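Local coordinates for protein peroxinectin A (Dictyostelium discoideum, PDB 6ERC) that uses hydrogen peroxide to oxidise phenolic donors, iodide and thiocyanate as a secreted haem peroxidase of the animal peroxidase family, at residues N73-F78 and D268-T273; R240-W245 and N482-T487; T299-G304 and E460-T465. One frame throughout, in Å; residues are numbered along the deposited sequence.

Contact 1 of 3, residues N73-F78 and D268-T273. With HEM (protoporphyrin IX containing Fe), chain F.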
loop_
_atom_site.group_PDB
_atom_site.type_symbol
_atom_site.label_atom_id
_atom_site.label_comp_id
_atom_site.label_asym_id
_atom_site.label_seq_id
_atom_site.Cartn_x
_atom_site.Cartn_y
_atom_site.Cartn_z
ATOM N N ASN A 73 -7.455 -3.116 -6.238
ATOM C CA ASN A 73 -6.179 -2.474 -5.955
ATOM C C ASN A 73 -6.344 -1.245 -5.073
ATOM O O ASN A 73 -5.382 -0.839 -4.413
ATOM C CB ASN A 73 -5.448 -2.119 -7.261
ATOM C CG ASN A 73 -5.964 -0.855 -7.917
ATOM O OD1 ASN A 73 -5.800 0.249 -7.394
ATOM N ND2 ASN A 73 -6.550 -1.008 -9.099
ATOM N N MET A 74 -7.542 -0.661 -5.026
ATOM C CA MET A 74 -7.805 0.388 -4.046
ATOM C C MET A 74 -7.728 -0.160 -2.627
ATOM O O MET A 74 -7.238 0.519 -1.717
ATOM C CB MET A 74 -9.168 1.023 -4.309
ATOM C CG MET A 74 -9.202 1.911 -5.541
ATOM S SD MET A 74 -8.099 3.338 -5.405
ATOM C CE MET A 74 -8.381 4.124 -6.986
ATOM N N TRP A 75 -8.200 -1.391 -2.415
ATOM C CA TRP A 75 -8.050 -2.002 -1.100
ATOM C C TRP A 75 -6.600 -2.378 -0.836
ATOM O O TRP A 75 -6.111 -2.229 0.291
ATOM C CB TRP A 75 -8.940 -3.234 -0.966
ATOM C CG TRP A 75 -8.945 -3.749 0.435
ATOM C CD1 TRP A 75 -8.229 -4.799 0.930
ATOM C CD2 TRP A 75 -9.684 -3.212 1.536
ATOM N NE1 TRP A 75 -8.486 -4.955 2.272
ATOM C CE2 TRP A 75 -9.376 -3.992 2.666
ATOM C CE3 TRP A 75 -10.581 -2.150 1.672
ATOM C CZ2 TRP A 75 -9.935 -3.745 3.917
ATOM C CZ3 TRP A 75 -11.136 -1.907 2.914
ATOM C CH2 TRP A 75 -10.810 -2.699 4.021
ATOM N N GLY A 76 -5.903 -2.880 -1.857
ATOM C CA GLY A 76 -4.489 -3.182 -1.697
ATOM C C GLY A 76 -3.695 -1.969 -1.255
ATOM O O GLY A 76 -2.896 -2.039 -0.320
ATOM N N GLN A 77 -3.912 -0.835 -1.923
ATOM C CA GLN A 77 -3.239 0.394 -1.522
ATOM C C GLN A 77 -3.694 0.831 -0.136
ATOM O O GLN A 77 -2.891 1.325 0.665
ATOM C CB GLN A 77 -3.505 1.494 -2.549
ATOM C CG GLN A 77 -2.695 2.758 -2.328
ATOM C CD GLN A 77 -3.011 3.830 -3.350
ATOM O OE1 GLN A 77 -3.857 3.638 -4.228
ATOM N NE2 GLN A 77 -2.333 4.969 -3.243
ATOM N N PHE A 78 -4.982 0.654 0.163
ATOM C CA PHE A 78 -5.483 0.941 1.502
ATOM C C PHE A 78 -4.885 -0.007 2.532
ATOM O O PHE A 78 -4.635 0.395 3.672
ATOM C CB PHE A 78 -7.009 0.847 1.512
ATOM C CG PHE A 78 -7.629 1.200 2.828
ATOM C CD1 PHE A 78 -7.917 2.518 3.140
ATOM C CD2 PHE A 78 -7.929 0.218 3.753
ATOM C CE1 PHE A 78 -8.488 2.846 4.347
ATOM C CE2 PHE A 78 -8.498 0.542 4.963
ATOM C CZ PHE A 78 -8.780 1.859 5.259
ATOM N N ASP A 268 -10.491 -12.697 4.339
ATOM C CA ASP A 268 -11.590 -13.478 3.783
ATOM C C ASP A 268 -11.876 -13.150 2.326
ATOM O O ASP A 268 -12.384 -14.010 1.599
ATOM C CB ASP A 268 -12.872 -13.267 4.599
ATOM C CG ASP A 268 -12.862 -14.021 5.918
ATOM O OD1 ASP A 268 -11.852 -14.693 6.222
ATOM O OD2 ASP A 268 -13.873 -13.949 6.649
ATOM N N GLU A 269 -11.555 -11.936 1.881
ATOM C CA GLU A 269 -11.825 -11.512 0.514
ATOM C C GLU A 269 -10.561 -11.179 -0.263
ATOM O O GLU A 269 -10.341 -11.739 -1.342
ATOM C CB GLU A 269 -12.769 -10.298 0.519
ATOM C CG GLU A 269 -14.182 -10.621 0.962
ATOM C CD GLU A 269 -15.093 -9.408 0.937
ATOM O OE1 GLU A 269 -15.026 -8.589 1.879
ATOM O OE2 GLU A 269 -15.873 -9.268 -0.029
ATOM N N TYR A 270 -9.715 -10.288 0.258
ATOM C CA TYR A 270 -8.587 -9.786 -0.524
ATOM C C TYR A 270 -7.564 -10.882 -0.792
ATOM O O TYR A 270 -7.217 -11.156 -1.947
ATOM C CB TYR A 270 -7.932 -8.604 0.196
ATOM C CG TYR A 270 -6.792 -7.989 -0.583
ATOM C CD1 TYR A 270 -7.036 -7.099 -1.621
ATOM C CD2 TYR A 270 -5.474 -8.303 -0.285
ATOM C CE1 TYR A 270 -6.000 -6.538 -2.337
ATOM C CE2 TYR A 270 -4.430 -7.746 -0.999
ATOM C CZ TYR A 270 -4.701 -6.865 -2.022
ATOM O OH TYR A 270 -3.670 -6.308 -2.738
ATOM N N LEU A 271 -7.065 -11.520 0.260
ATOM C CA LEU A 271 -5.980 -12.479 0.104
ATOM C C LEU A 271 -6.440 -13.711 -0.667
ATOM O O LEU A 271 -5.707 -14.191 -1.541
ATOM C CB LEU A 271 -5.412 -12.867 1.469
ATOM C CG LEU A 271 -4.728 -11.732 2.234
ATOM C CD1 LEU A 271 -4.292 -12.206 3.612
ATOM C CD2 LEU A 271 -3.534 -11.180 1.459
ATOM N N PRO A 272 -7.622 -14.265 -0.389
ATOM C CA PRO A 272 -8.108 -15.362 -1.242
ATOM C C PRO A 272 -8.171 -14.993 -2.712
ATOM O O PRO A 272 -8.007 -15.871 -3.568
ATOM C CB PRO A 272 -9.496 -15.658 -0.665
ATOM C CG PRO A 272 -9.377 -15.276 0.761
ATOM C CD PRO A 272 -8.496 -14.064 0.781
ATOM N N THR A 273 -8.402 -13.719 -3.034
ATOM C CA THR A 273 -8.356 -13.286 -4.428
ATOM C C THR A 273 -6.919 -13.202 -4.931
ATOM O O THR A 273 -6.624 -13.622 -6.056
ATOM C CB THR A 273 -9.056 -11.933 -4.580
ATOM O OG1 THR A 273 -10.438 -12.065 -4.223
ATOM C CG2 THR A 273 -8.954 -11.422 -6.015
HETATM C CHA HEM F . 4.639 2.921 -2.331
HETATM C CHB HEM F . 1.947 5.676 -5.253
HETATM C CHC HEM F . -1.188 1.996 -5.801
HETATM C CHD HEM F . 1.648 -0.824 -3.068
HETATM C C1A HEM F . 4.213 3.958 -3.123
HETATM C C2A HEM F . 4.939 5.178 -3.378
HETATM C C3A HEM F . 4.203 5.945 -4.188
HETATM C C4A HEM F . 2.978 5.230 -4.466
HETATM C CMA HEM F . 4.566 7.344 -4.731
HETATM C CAA HEM F . 6.331 5.494 -2.808
HETATM C CBA HEM F . 7.298 5.496 -3.983
HETATM C CGA HEM F . 8.698 5.229 -3.496
HETATM O O1A HEM F . 8.953 4.120 -2.958
HETATM O O2A HEM F . 9.567 6.122 -3.657
HETATM C C1B HEM F . 0.863 4.921 -5.631
HETATM C C2B HEM F . -0.222 5.391 -6.457
HETATM C C3B HEM F . -1.095 4.381 -6.609
HETATM C C4B HEM F . -0.583 3.236 -5.882
HETATM C CMB HEM F . -0.280 6.828 -7.013
HETATM C CAB HEM F . -2.423 4.336 -7.401
HETATM C CBB HEM F . -2.867 5.355 -8.144
HETATM C C1C HEM F . -0.697 0.903 -5.119
HETATM C C2C HEM F . -1.311 -0.411 -5.039
HETATM C C3C HEM F . -0.519 -1.193 -4.274
HETATM C C4C HEM F . 0.609 -0.387 -3.860
HETATM C CMC HEM F . -2.639 -0.734 -5.756
HETATM C CAC HEM F . -0.623 -2.674 -3.822
HETATM C CBC HEM F . -1.615 -3.516 -4.120
HETATM C C1D HEM F . 2.677 -0.045 -2.597
HETATM C C2D HEM F . 3.681 -0.454 -1.642
HETATM C C3D HEM F . 4.506 0.580 -1.454
HETATM C C4D HEM F . 4.047 1.682 -2.262
HETATM C CMD HEM F . 3.769 -1.855 -1.003
HETATM C CAD HEM F . 5.723 0.656 -0.517
HETATM C CBD HEM F . 5.149 0.904 0.874
HETATM C CGD HEM F . 6.068 1.772 1.699
HETATM O O1D HEM F . 5.979 3.020 1.574
HETATM O O2D HEM F . 6.886 1.234 2.487
HETATM N NA HEM F . 3.017 4.023 -3.802
HETATM N NB HEM F . 0.614 3.605 -5.296
HETATM N NC HEM F . 0.471 0.878 -4.387
HETATM N ND HEM F . 2.931 1.264 -2.952
HETATM FE FE HEM F . 1.758 2.435 -4.064
#

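Contact 2 of 3, residues R240-W245 and N482-T487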
loop_
_atom_site.group_PDB
_atom_site.type_symbol
_atom_site.label_atom_id
_atom_site.label_comp_id
_atom_site.label_asym_id
_atom_site.label_seq_id
_atom_site.Cartn_x
_atom_site.Cartn_y
_atom_site.Cartn_z
ATOM N N ARG A 240 -26.638 4.227 22.028
ATOM C CA ARG A 240 -28.000 3.880 22.422
ATOM C C ARG A 240 -28.022 2.621 23.278
ATOM O O ARG A 240 -28.765 2.547 24.264
ATOM C CB ARG A 240 -28.875 3.694 21.183
ATOM C CG ARG A 240 -29.255 4.991 20.484
ATOM C CD ARG A 240 -30.203 4.744 19.313
ATOM N NE ARG A 240 -31.481 4.172 19.739
ATOM C CZ ARG A 240 -32.520 4.882 20.183
ATOM N NH1 ARG A 240 -32.444 6.204 20.273
ATOM N NH2 ARG A 240 -33.640 4.265 20.545
ATOM N N LEU A 241 -27.218 1.620 22.917
ATOM C CA LEU A 241 -27.213 0.368 23.666
ATOM C C LEU A 241 -26.637 0.557 25.064
ATOM O O LEU A 241 -27.121 -0.052 26.025
ATOM C CB LEU A 241 -26.423 -0.696 22.903
ATOM C CG LEU A 241 -27.229 -1.862 22.326
ATOM C CD1 LEU A 241 -28.331 -1.373 21.409
ATOM C CD2 LEU A 241 -26.310 -2.817 21.582
ATOM N N HIS A 242 -25.612 1.394 25.202
ATOM C CA HIS A 242 -24.927 1.607 26.478
ATOM C C HIS A 242 -24.840 3.102 26.747
ATOM O O HIS A 242 -23.807 3.734 26.487
ATOM C CB HIS A 242 -23.536 0.971 26.467
ATOM C CG HIS A 242 -23.524 -0.445 25.981
ATOM N ND1 HIS A 242 -23.666 -1.524 26.825
ATOM C CD2 HIS A 242 -23.387 -0.956 24.736
ATOM C CE1 HIS A 242 -23.618 -2.640 26.122
ATOM N NE2 HIS A 242 -23.450 -2.324 24.850
ATOM N N PRO A 243 -25.913 3.706 27.263
ATOM C CA PRO A 243 -25.842 5.131 27.626
ATOM C C PRO A 243 -24.853 5.417 28.737
ATOM O O PRO A 243 -24.418 6.567 28.877
ATOM C CB PRO A 243 -27.278 5.457 28.055
ATOM C CG PRO A 243 -28.118 4.397 27.430
ATOM C CD PRO A 243 -27.274 3.169 27.414
ATOM N N GLU A 244 -24.485 4.413 29.534
ATOM C CA GLU A 244 -23.517 4.620 30.603
ATOM C C GLU A 244 -22.097 4.778 30.074
ATOM O O GLU A 244 -21.234 5.287 30.797
ATOM C CB GLU A 244 -23.576 3.458 31.605
ATOM C CG GLU A 244 -23.117 2.098 31.066
ATOM C CD GLU A 244 -24.200 1.368 30.293
ATOM O OE1 GLU A 244 -25.206 2.010 29.923
ATOM O OE2 GLU A 244 -24.047 0.150 30.057
ATOM N N TRP A 245 -21.837 4.354 28.840
ATOM C CA TRP A 245 -20.502 4.465 28.265
ATOM C C TRP A 245 -20.191 5.911 27.892
ATOM O O TRP A 245 -20.958 6.556 27.172
ATOM C CB TRP A 245 -20.389 3.581 27.026
ATOM C CG TRP A 245 -20.351 2.113 27.304
ATOM C CD1 TRP A 245 -20.381 1.502 28.525
ATOM C CD2 TRP A 245 -20.267 1.065 26.332
ATOM N NE1 TRP A 245 -20.323 0.137 28.371
ATOM C CE2 TRP A 245 -20.253 -0.156 27.034
ATOM C CE3 TRP A 245 -20.205 1.041 24.936
ATOM C CZ2 TRP A 245 -20.178 -1.388 26.385
ATOM C CZ3 TRP A 245 -20.134 -0.182 24.294
ATOM C CH2 TRP A 245 -20.118 -1.379 25.019
ATOM N N ASN A 482 -15.805 -7.917 20.730
ATOM C CA ASN A 482 -16.498 -7.479 19.522
ATOM C C ASN A 482 -17.791 -8.248 19.303
ATOM O O ASN A 482 -18.173 -8.535 18.166
ATOM C CB ASN A 482 -15.571 -7.616 18.319
ATOM C CG ASN A 482 -14.387 -6.667 18.389
ATOM O OD1 ASN A 482 -14.437 -5.640 19.067
ATOM N ND2 ASN A 482 -13.317 -7.005 17.684
ATOM N N ARG A 483 -18.495 -8.581 20.388
ATOM C CA ARG A 483 -19.717 -9.367 20.276
ATOM C C ARG A 483 -20.883 -8.560 19.723
ATOM O O ARG A 483 -21.848 -9.155 19.232
ATOM C CB ARG A 483 -20.089 -9.955 21.640
ATOM C CG ARG A 483 -20.274 -8.936 22.750
ATOM C CD ARG A 483 -20.540 -9.629 24.079
ATOM N NE ARG A 483 -19.897 -8.947 25.200
ATOM C CZ ARG A 483 -20.425 -7.927 25.870
ATOM N NH1 ARG A 483 -19.754 -7.379 26.875
ATOM N NH2 ARG A 483 -21.617 -7.449 25.541
ATOM N N GLU A 484 -20.820 -7.232 19.784
ATOM C CA GLU A 484 -21.895 -6.382 19.285
ATOM C C GLU A 484 -21.526 -5.663 17.993
ATOM O O GLU A 484 -22.244 -4.747 17.582
ATOM C CB GLU A 484 -22.304 -5.367 20.356
ATOM C CG GLU A 484 -22.741 -6.005 21.669
ATOM C CD GLU A 484 -23.490 -5.044 22.574
ATOM O OE1 GLU A 484 -24.670 -5.316 22.885
ATOM O OE2 GLU A 484 -22.899 -4.016 22.971
ATOM N N CYS A 485 -20.434 -6.052 17.339
ATOM C CA CYS A 485 -20.078 -5.459 16.061
ATOM C C CYS A 485 -20.986 -6.007 14.961
ATOM O O CYS A 485 -21.818 -6.891 15.183
ATOM C CB CYS A 485 -18.608 -5.722 15.734
ATOM S SG CYS A 485 -17.410 -5.105 16.944
ATOM N N GLU A 486 -20.822 -5.473 13.754
ATOM C CA GLU A 486 -21.610 -5.857 12.587
ATOM C C GLU A 486 -20.694 -6.126 11.401
ATOM O O GLU A 486 -20.900 -5.634 10.290
ATOM C CB GLU A 486 -22.624 -4.771 12.250
ATOM C CG GLU A 486 -23.443 -4.304 13.438
ATOM C CD GLU A 486 -24.382 -3.176 13.077
ATOM O OE1 GLU A 486 -24.390 -2.768 11.896
ATOM O OE2 GLU A 486 -25.108 -2.695 13.973
ATOM N N THR A 487 -19.658 -6.927 11.628
ATOM C CA THR A 487 -18.654 -7.170 10.603
ATOM C C THR A 487 -19.234 -8.047 9.501
ATOM O O THR A 487 -19.671 -9.173 9.756
ATOM C CB THR A 487 -17.424 -7.825 11.224
ATOM O OG1 THR A 487 -16.954 -7.014 12.307
ATOM C CG2 THR A 487 -16.323 -7.965 10.196
#

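Contact 3 of 3, residues T299-G304 and E460-T465. With HEM (protoporphyrin IX containing Fe), chain F.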
loop_
_atom_site.group_PDB
_atom_site.type_symbol
_atom_site.label_atom_id
_atom_site.label_comp_id
_atom_site.label_asym_id
_atom_site.label_seq_id
_atom_site.Cartn_x
_atom_site.Cartn_y
_atom_site.Cartn_z
ATOM N N THR A 299 9.449 -4.853 -2.448
ATOM C CA THR A 299 9.482 -5.625 -3.689
ATOM C C THR A 299 8.143 -6.285 -3.990
ATOM O O THR A 299 7.488 -5.906 -4.964
ATOM C CB THR A 299 10.602 -6.665 -3.612
ATOM O OG1 THR A 299 11.796 -6.053 -3.106
ATOM C CG2 THR A 299 10.880 -7.255 -4.990
ATOM N N ALA A 300 7.716 -7.264 -3.194
ATOM C CA ALA A 300 6.593 -8.112 -3.584
ATOM C C ALA A 300 5.300 -7.313 -3.710
ATOM O O ALA A 300 4.644 -7.330 -4.757
ATOM C CB ALA A 300 6.428 -9.249 -2.575
ATOM N N PHE A 301 4.910 -6.612 -2.650
ATOM C CA PHE A 301 3.591 -5.996 -2.613
ATOM C C PHE A 301 3.496 -4.713 -3.430
ATOM O O PHE A 301 2.420 -4.106 -3.468
ATOM C CB PHE A 301 3.181 -5.709 -1.167
ATOM C CG PHE A 301 1.699 -5.668 -0.964
ATOM C CD1 PHE A 301 0.967 -6.839 -0.910
ATOM C CD2 PHE A 301 1.034 -4.461 -0.835
ATOM C CE1 PHE A 301 -0.401 -6.808 -0.726
ATOM C CE2 PHE A 301 -0.335 -4.426 -0.650
ATOM C CZ PHE A 301 -1.052 -5.601 -0.595
ATOM N N ARG A 302 4.573 -4.282 -4.079
ATOM C CA ARG A 302 4.490 -3.141 -4.982
ATOM C C ARG A 302 3.947 -3.519 -6.353
ATOM O O ARG A 302 3.909 -2.664 -7.245
ATOM C CB ARG A 302 5.863 -2.478 -5.129
ATOM C CG ARG A 302 6.387 -1.888 -3.831
ATOM C CD ARG A 302 7.167 -0.604 -4.055
ATOM N NE ARG A 302 7.674 -0.067 -2.797
ATOM C CZ ARG A 302 8.297 1.100 -2.673
ATOM N NH1 ARG A 302 8.496 1.869 -3.735
ATOM N NH2 ARG A 302 8.722 1.499 -1.481
ATOM N N PHE A 303 3.518 -4.769 -6.537
ATOM C CA PHE A 303 2.917 -5.184 -7.797
ATOM C C PHE A 303 1.717 -4.330 -8.178
ATOM O O PHE A 303 1.360 -4.271 -9.360
ATOM C CB PHE A 303 2.489 -6.651 -7.707
ATOM C CG PHE A 303 1.302 -6.888 -6.805
ATOM C CD1 PHE A 303 0.009 -6.803 -7.299
ATOM C CD2 PHE A 303 1.479 -7.199 -5.467
ATOM C CE1 PHE A 303 -1.080 -7.018 -6.478
ATOM C CE2 PHE A 303 0.388 -7.417 -4.640
ATOM C CZ PHE A 303 -0.891 -7.327 -5.148
ATOM N N GLY A 304 1.080 -3.674 -7.208
ATOM C CA GLY A 304 -0.140 -2.941 -7.497
ATOM C C GLY A 304 0.049 -1.821 -8.498
ATOM O O GLY A 304 -0.894 -1.435 -9.189
ATOM N N GLU A 460 4.023 -15.189 3.148
ATOM C CA GLU A 460 4.810 -15.271 4.372
ATOM C C GLU A 460 4.536 -14.085 5.288
ATOM O O GLU A 460 4.524 -14.232 6.516
ATOM C CB GLU A 460 6.296 -15.360 4.021
ATOM C CG GLU A 460 7.191 -15.796 5.174
ATOM C CD GLU A 460 7.580 -14.655 6.096
ATOM O OE1 GLU A 460 7.496 -13.483 5.671
ATOM O OE2 GLU A 460 7.973 -14.932 7.249
ATOM N N GLN A 461 4.305 -12.902 4.713
ATOM C CA GLN A 461 4.065 -11.717 5.529
ATOM C C GLN A 461 2.725 -11.809 6.251
ATOM O O GLN A 461 2.657 -11.696 7.481
ATOM C CB GLN A 461 4.115 -10.461 4.656
ATOM C CG GLN A 461 3.863 -9.173 5.423
ATOM C CD GLN A 461 4.868 -8.958 6.532
ATOM O OE1 GLN A 461 6.039 -8.679 6.279
ATOM N NE2 GLN A 461 4.419 -9.096 7.770
ATOM N N PHE A 462 1.642 -12.010 5.501
ATOM C CA PHE A 462 0.315 -11.952 6.100
ATOM C C PHE A 462 0.058 -13.104 7.062
ATOM O O PHE A 462 -0.828 -12.996 7.916
ATOM C CB PHE A 462 -0.749 -11.913 5.006
ATOM C CG PHE A 462 -0.867 -10.575 4.335
ATOM C CD1 PHE A 462 -1.304 -9.469 5.044
ATOM C CD2 PHE A 462 -0.536 -10.418 3.002
ATOM C CE1 PHE A 462 -1.410 -8.235 4.436
ATOM C CE2 PHE A 462 -0.643 -9.187 2.389
ATOM C CZ PHE A 462 -1.082 -8.095 3.105
ATOM N N PHE A 463 0.812 -14.198 6.960
ATOM C CA PHE A 463 0.745 -15.210 8.004
ATOM C C PHE A 463 1.217 -14.641 9.334
ATOM O O PHE A 463 0.638 -14.934 10.387
ATOM C CB PHE A 463 1.585 -16.424 7.621
ATOM C CG PHE A 463 1.532 -17.532 8.629
ATOM C CD1 PHE A 463 2.427 -17.571 9.684
ATOM C CD2 PHE A 463 0.582 -18.533 8.526
ATOM C CE1 PHE A 463 2.379 -18.589 10.612
ATOM C CE2 PHE A 463 0.528 -19.552 9.451
ATOM C CZ PHE A 463 1.430 -19.580 10.496
ATOM N N ARG A 464 2.263 -13.813 9.305
ATOM C CA ARG A 464 2.831 -13.295 10.542
ATOM C C ARG A 464 1.995 -12.160 11.121
ATOM O O ARG A 464 1.771 -12.119 12.336
ATOM C CB ARG A 464 4.272 -12.842 10.306
ATOM C CG ARG A 464 5.243 -14.003 10.140
ATOM C CD ARG A 464 6.689 -13.546 10.029
ATOM N NE ARG A 464 6.943 -12.803 8.799
ATOM C CZ ARG A 464 6.996 -11.478 8.701
ATOM N NH1 ARG A 464 7.237 -10.914 7.525
ATOM N NH2 ARG A 464 6.816 -10.711 9.766
ATOM N N THR A 465 1.516 -11.236 10.284
ATOM C CA THR A 465 0.730 -10.123 10.812
ATOM C C THR A 465 -0.630 -10.560 11.349
ATOM O O THR A 465 -1.310 -9.749 11.984
ATOM C CB THR A 465 0.534 -9.035 9.751
ATOM O OG1 THR A 465 0.269 -9.634 8.478
ATOM C CG2 THR A 465 1.774 -8.148 9.667
HETATM C CHA HEM F . 4.639 2.921 -2.331
HETATM C CHB HEM F . 1.947 5.676 -5.253
HETATM C CHC HEM F . -1.188 1.996 -5.801
HETATM C CHD HEM F . 1.648 -0.824 -3.068
HETATM C C1A HEM F . 4.213 3.958 -3.123
HETATM C C2A HEM F . 4.939 5.178 -3.378
HETATM C C3A HEM F . 4.203 5.945 -4.188
HETATM C C4A HEM F . 2.978 5.230 -4.466
HETATM C CMA HEM F . 4.566 7.344 -4.731
HETATM C CAA HEM F . 6.331 5.494 -2.808
HETATM C CBA HEM F . 7.298 5.496 -3.983
HETATM C CGA HEM F . 8.698 5.229 -3.496
HETATM O O1A HEM F . 8.953 4.120 -2.958
HETATM O O2A HEM F . 9.567 6.122 -3.657
HETATM C C1B HEM F . 0.863 4.921 -5.631
HETATM C C2B HEM F . -0.222 5.391 -6.457
HETATM C C3B HEM F . -1.095 4.381 -6.609
HETATM C C4B HEM F . -0.583 3.236 -5.882
HETATM C CMB HEM F . -0.280 6.828 -7.013
HETATM C CAB HEM F . -2.423 4.336 -7.401
HETATM C CBB HEM F . -2.867 5.355 -8.144
HETATM C C1C HEM F . -0.697 0.903 -5.119
HETATM C C2C HEM F . -1.311 -0.411 -5.039
HETATM C C3C HEM F . -0.519 -1.193 -4.274
HETATM C C4C HEM F . 0.609 -0.387 -3.860
HETATM C CMC HEM F . -2.639 -0.734 -5.756
HETATM C CAC HEM F . -0.623 -2.674 -3.822
HETATM C CBC HEM F . -1.615 -3.516 -4.120
HETATM C C1D HEM F . 2.677 -0.045 -2.597
HETATM C C2D HEM F . 3.681 -0.454 -1.642
HETATM C C3D HEM F . 4.506 0.580 -1.454
HETATM C C4D HEM F . 4.047 1.682 -2.262
HETATM C CMD HEM F . 3.769 -1.855 -1.003
HETATM C CAD HEM F . 5.723 0.656 -0.517
HETATM C CBD HEM F . 5.149 0.904 0.874
HETATM C CGD HEM F . 6.068 1.772 1.699
HETATM O O1D HEM F . 5.979 3.020 1.574
HETATM O O2D HEM F . 6.886 1.234 2.487
HETATM N NA HEM F . 3.017 4.023 -3.802
HETATM N NB HEM F . 0.614 3.605 -5.296
HETATM N NC HEM F . 0.471 0.878 -4.387
HETATM N ND HEM F . 2.931 1.264 -2.952
HETATM FE FE HEM F . 1.758 2.435 -4.064
#

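Contact 1 of 3, residues N73-F78 and D268-T273
Y270 reaches across to W75 and G76 from a helix turn in which one carbonyl oxygen, O of E269, is gripped twice. OG1 of T273 lies 2.9 Å from O of E269, and the amide N of T273 bonds to the same oxygen from the opposite face of the carbonyl plane. The helix has a wider pi-type turn at 268-270 and is kinked at P272, whose N has no hydrogen to give to the turn before.

No hydrogen bond crosses between the two helices; the meeting is aromatic. CG of Y270 is turned away from its own backbone N (chi1 -177°), which sends the phenol ring across helix 70-80, past W75 to G76. CD1 of Y270 comes to 3.6 Å from CD1 of W75, at the edge of the indole and close to its plane. The two rings are inclined at 51°, an oblique pair. Further along, OH of Y270 sits 3.4 Å from CA of G76. That close approach depends on the bare glycine. The same OH is 3.7 Å from CBC of the haem, so the tyrosine touches helix and vinyl group together. F72 stacks on the Y270 ring, and F490 meets the indole of W75.

An adjoining side of helix 70-80 faces the porphyrin. Q77 is extended, and its amide lies over the face of the macrocycle, above the CHC bridge and the neighbouring pyrrole, with OE1 3.5 Å from CHC of the haem. N73 adds its CB, 3.5 Å from CMC of the haem. H81, the predicted proton acceptor, follows directly after this helix. A glutamine four residues before the histidine, both beside the haem, matches the distal helix of animal haem peroxidases.

Contact 2 of 3, residues R240-W245 and N482-T487
L241 and E484 face each other with their CA atoms 9.6 Å apart: helix 218-241 gives way to a type I turn from H242 to W245, and another type I turn runs from N482 to C485. E484 bridges the gap. Its CG lies beside the backbone N (chi1 -57°) and the chain is extended beyond it; this carries the carboxylate to 240-245.

NE2 of H242 donates to OE2 of E484 over 2.6 Å. The bond is nearly straight, with an N-H...O angle of 166°. It uses the syn lone pair of OE2, and the oxygen lies close to the imidazole plane. The ring and the carboxylate are not coplanar; their planes are 64° apart. The second oxygen, OE1 of E484, rests 3.3 Å from CD2 of L241, a methyl group that comes from the opposite direction.

W245 fixes the imidazole from one face. CZ2 of W245 lies 3.4 Å above the H242 plane, over its centre. In return, CB of H242 sits over the centre of one indole face. R249 makes a cation-pi contact with W245. In 482-487, C485 is tied to C257 by a disulfide, and NZ of K237 bonds to O of E484.

H242 donates through NE2, and a second carboxylate, that of E244, lies in plane at the ring edge. Both acids would probably favour a protonated imidazole. The guanidinium of R483, with NH2 5.5 Å from NE2 of H242, would be expected to oppose this, though the protonation of the ring is not established.

Contact 3 of 3, residues T299-G304 and E460-T465
F462 turns the edge of its ring toward the face of F301 in an offset edge-to-face pair. CE2 of F462 is 3.9 Å from CE1 of F301, and the planes stand at 68°. The haem methyl CMD lies in plane at the edge of the F301 ring. For R302, the haem methine CHA lies over the centre of one guanidinium face, 4.1 Å above its plane. F303 has CBC of the haem over one face and the O of A300 in plane at its edge.

The phenylalanine pair is the whole of the direct contact. CG of F301 swings away from the backbone N (chi1 -154°), and this puts the ring between helix 452-467 and the porphyrin. CE2 of F301 is 3.6 Å from the vinyl carbon CAC of the haem. F296 packs against both phenylalanines and fills out the aromatic cluster.

R302 bends at chi2 and runs over the pyrrole D side of the porphyrin, on the face opposite Q77, to a propionate. NH2 of R302 is 3.0 Å from O1A of the haem, in a weak bond. NH1 points to the same oxygen, but the modelled distance is too short to be trusted. NE of R302 bonds to O of T297, which helps to fix its plane. CA of G304 lies 3.7 Å from C3C of the haem.

On helix 452-467, R464 grips E460 side-on: NE is 2.8 Å from OE2 of E460, and NH1 bonds to OE1. Segment 299-304 ends in Phe-Arg-Phe-Gly and is followed at once by a histidine. This sequence is that of the proximal haem side in animal haem peroxidases, where the histidine is the iron ligand, as it probably is here.

From the N terminus, helix 70-80 supplies the first half of contact 1. The chain then passes 240-245, which opens contact 2, before 268-273 closes contact 1. Contacts 1 and 2 cross. After contact 1 has closed, 299-304 opens contact 3 and 460-465 closes it. Contact 2 closes last, at 482-487, so its long loop encloses the whole of contact 3. Contacts 1 and 3 meet beside the haem: OH of Y270 is 3.5 Å from CZ of F301, and L271 touches F462. Together they join helices 70-80, 247-275 and 452-467 and segment 299-304 at the pyrrole C corner of the cofactor. Contact 2, at the surface, ties the end of helix 218-241 to the loop before helix 490-497.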